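Local atomic coordinates of chitin deacetylase 1 (Bombyx mori, PDB entry 5ZNT), a protein that hydrolyses the N-acetamido groups of N-acetylglucosamine residues in chitin, a zinc-dependent reaction that yields chitosan and acetate. Residues A[153-158]-A[204-209]. Sequence-based numbering, arbitrary orientation.
Sequences GGNNQF and RSHAVW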
loop_
_atom_site.group_PDB
_atom_site.type_symbol
_atom_site.label_atom_id
_atom_site.label_comp_id
_atom_site.label_asym_id
_atom_site.label_seq_id
_atom_site.Cartn_x
_atom_site.Cartn_y
_atom_site.Cartn_z
ATOM N N GLY A 153 -6.566 -7.928 11.863
ATOM C CA GLY A 153 -7.797 -8.566 12.321
ATOM C C GLY A 153 -7.707 -10.069 12.555
ATOM O O GLY A 153 -8.633 -10.811 12.201
ATOM N N GLY A 154 -6.604 -10.525 13.150
ATOM C CA GLY A 154 -6.415 -11.948 13.390
ATOM C C GLY A 154 -6.741 -12.775 12.171
ATOM O O GLY A 154 -6.461 -12.381 11.036
ATOM N N ASN A 155 -7.382 -13.926 12.394
ATOM C CA ASN A 155 -7.784 -14.754 11.266
ATOM C C ASN A 155 -8.989 -14.173 10.542
ATOM O O ASN A 155 -9.154 -14.411 9.345
ATOM C CB ASN A 155 -8.103 -16.182 11.721
ATOM C CG ASN A 155 -6.858 -16.934 12.185
ATOM O OD1 ASN A 155 -5.979 -17.274 11.368
ATOM N ND2 ASN A 155 -6.770 -17.189 13.499
ATOM N N ASN A 156 -9.840 -13.439 11.257
ATOM C CA ASN A 156 -11.068 -12.923 10.656
ATOM C C ASN A 156 -10.767 -12.048 9.447
ATOM O O ASN A 156 -11.403 -12.195 8.399
ATOM C CB ASN A 156 -11.871 -12.144 11.694
ATOM C CG ASN A 156 -12.570 -13.061 12.686
ATOM O OD1 ASN A 156 -12.594 -14.285 12.516
ATOM N ND2 ASN A 156 -13.134 -12.475 13.720
ATOM N N GLN A 157 -9.810 -11.121 9.580
ATOM C CA GLN A 157 -9.463 -10.257 8.451
ATOM C C GLN A 157 -9.085 -11.087 7.239
ATOM O O GLN A 157 -9.556 -10.840 6.123
ATOM C CB GLN A 157 -8.320 -9.311 8.820
ATOM C CG GLN A 157 -7.800 -8.504 7.590
ATOM C CD GLN A 157 -6.623 -7.598 7.909
ATOM O OE1 GLN A 157 -6.193 -7.512 9.058
ATOM N NE2 GLN A 157 -6.094 -6.912 6.879
ATOM N N PHE A 158 -8.258 -12.119 7.450
ATOM C CA PHE A 158 -7.740 -12.880 6.327
ATOM C C PHE A 158 -8.752 -13.886 5.811
ATOM O O PHE A 158 -8.779 -14.146 4.605
ATOM C CB PHE A 158 -6.407 -13.535 6.728
ATOM C CG PHE A 158 -5.307 -12.538 6.883
ATOM C CD1 PHE A 158 -5.225 -11.749 8.019
ATOM C CD2 PHE A 158 -4.411 -12.309 5.842
ATOM C CE1 PHE A 158 -4.248 -10.787 8.146
ATOM C CE2 PHE A 158 -3.430 -11.344 5.959
ATOM C CZ PHE A 158 -3.341 -10.591 7.112
ATOM N N ARG A 204 -3.958 -19.297 11.140
ATOM C CA ARG A 204 -4.272 -20.379 10.225
ATOM C C ARG A 204 -3.758 -20.054 8.822
ATOM O O ARG A 204 -3.216 -18.975 8.562
ATOM C CB ARG A 204 -5.778 -20.649 10.225
ATOM C CG ARG A 204 -6.340 -20.993 11.600
ATOM C CD ARG A 204 -7.757 -21.557 11.516
ATOM N NE ARG A 204 -8.698 -20.570 10.995
ATOM C CZ ARG A 204 -9.342 -19.678 11.746
ATOM N NH1 ARG A 204 -9.147 -19.650 13.063
ATOM N NH2 ARG A 204 -10.175 -18.808 11.179
ATOM N N SER A 205 -3.933 -21.007 7.909
ATOM C CA SER A 205 -3.539 -20.835 6.519
ATOM C C SER A 205 -4.577 -19.997 5.786
ATOM O O SER A 205 -5.781 -20.261 5.881
ATOM C CB SER A 205 -3.387 -22.189 5.820
ATOM O OG SER A 205 -2.339 -22.928 6.411
ATOM N N HIS A 206 -4.102 -19.001 5.043
ATOM C CA HIS A 206 -4.963 -18.125 4.263
ATOM C C HIS A 206 -4.290 -17.883 2.924
ATOM O O HIS A 206 -3.085 -17.603 2.877
ATOM C CB HIS A 206 -5.207 -16.792 4.980
ATOM C CG HIS A 206 -5.823 -16.921 6.339
ATOM N ND1 HIS A 206 -7.173 -17.137 6.532
ATOM C CD2 HIS A 206 -5.281 -16.812 7.575
ATOM C CE1 HIS A 206 -7.432 -17.172 7.827
ATOM N NE2 HIS A 206 -6.302 -16.972 8.482
ATOM N N ALA A 207 -5.064 -17.991 1.843
ATOM C CA ALA A 207 -4.557 -17.798 0.483
ATOM C C ALA A 207 -4.505 -16.308 0.137
ATOM O O ALA A 207 -5.200 -15.821 -0.756
ATOM C CB ALA A 207 -5.419 -18.559 -0.514
ATOM N N VAL A 208 -3.648 -15.590 0.866
ATOM C CA VAL A 208 -3.534 -14.136 0.779
ATOM C C VAL A 208 -2.061 -13.781 0.840
ATOM O O VAL A 208 -1.315 -14.337 1.653
ATOM C CB VAL A 208 -4.280 -13.425 1.935
ATOM C CG1 VAL A 208 -4.177 -11.902 1.782
ATOM C CG2 VAL A 208 -5.764 -13.876 2.009
ATOM N N TRP A 209 -1.646 -12.821 0.024
ATOM C CA TRP A 209 -0.292 -12.296 0.117
ATOM C C TRP A 209 -0.212 -11.267 1.232
ATOM O O TRP A 209 -1.166 -10.528 1.489
ATOM C CB TRP A 209 0.130 -11.647 -1.200
ATOM C CG TRP A 209 0.414 -12.599 -2.300
ATOM C CD1 TRP A 209 -0.483 -13.130 -3.195
ATOM C CD2 TRP A 209 1.695 -13.138 -2.647
ATOM N NE1 TRP A 209 0.169 -13.962 -4.079
ATOM C CE2 TRP A 209 1.502 -13.991 -3.759
ATOM C CE3 TRP A 209 2.985 -12.982 -2.124
ATOM C CZ2 TRP A 209 2.554 -14.689 -4.365
ATOM C CZ3 TRP A 209 4.034 -13.675 -2.727
ATOM C CH2 TRP A 209 3.806 -14.520 -3.841
HETATM O O HOH W 1 -11.771 -16.430 10.863
#
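The guanidinium of R204 lies stacked over the side-chain amide of N155, the two planes only 26° apart. Its NH2 sits 3.4 Å from N155 CB, and N155 CG stands 3.6 Å above the guanidinium plane, offset toward the rim. NH1 also comes near N155 ND2, but both are donors and no bond forms.

N155 OD1 turns to the loop instead. H206 NE2 donates to N155 OD1 at 2.9 Å with an N-H...O angle of 168°; the donor lies on a lone pair in the carbonyl plane, and OD1 is close to the imidazole plane. R204 N donates to N155 OD1, also at 2.9 Å, from a position tilted out of the carbonyl plane. The backbone N of T203 is a third donor, so three N-H groups grip one oxygen and fix the rotation of the amide.

In this CE4 polysaccharide deacetylase domain, away from the zinc site, the contact joins the N-terminal part of helix 154-163 to the loop that leads into strand 209-214. Three residues after N155, F158 CB makes a CH-pi contact over the centre of the H206 imidazole, 3.5 Å from its centroid and 13° off the normal. CD2 of the F158 ring meets V208 CB at 4.1 Å, with V208 CB at the ring edge, near its plane. Between the partly exposed N156 and R204, a water donates to N156 OD1 and accepts a weak bond from R204 NH2 at 2.9 Å, lying in the guanidinium plane.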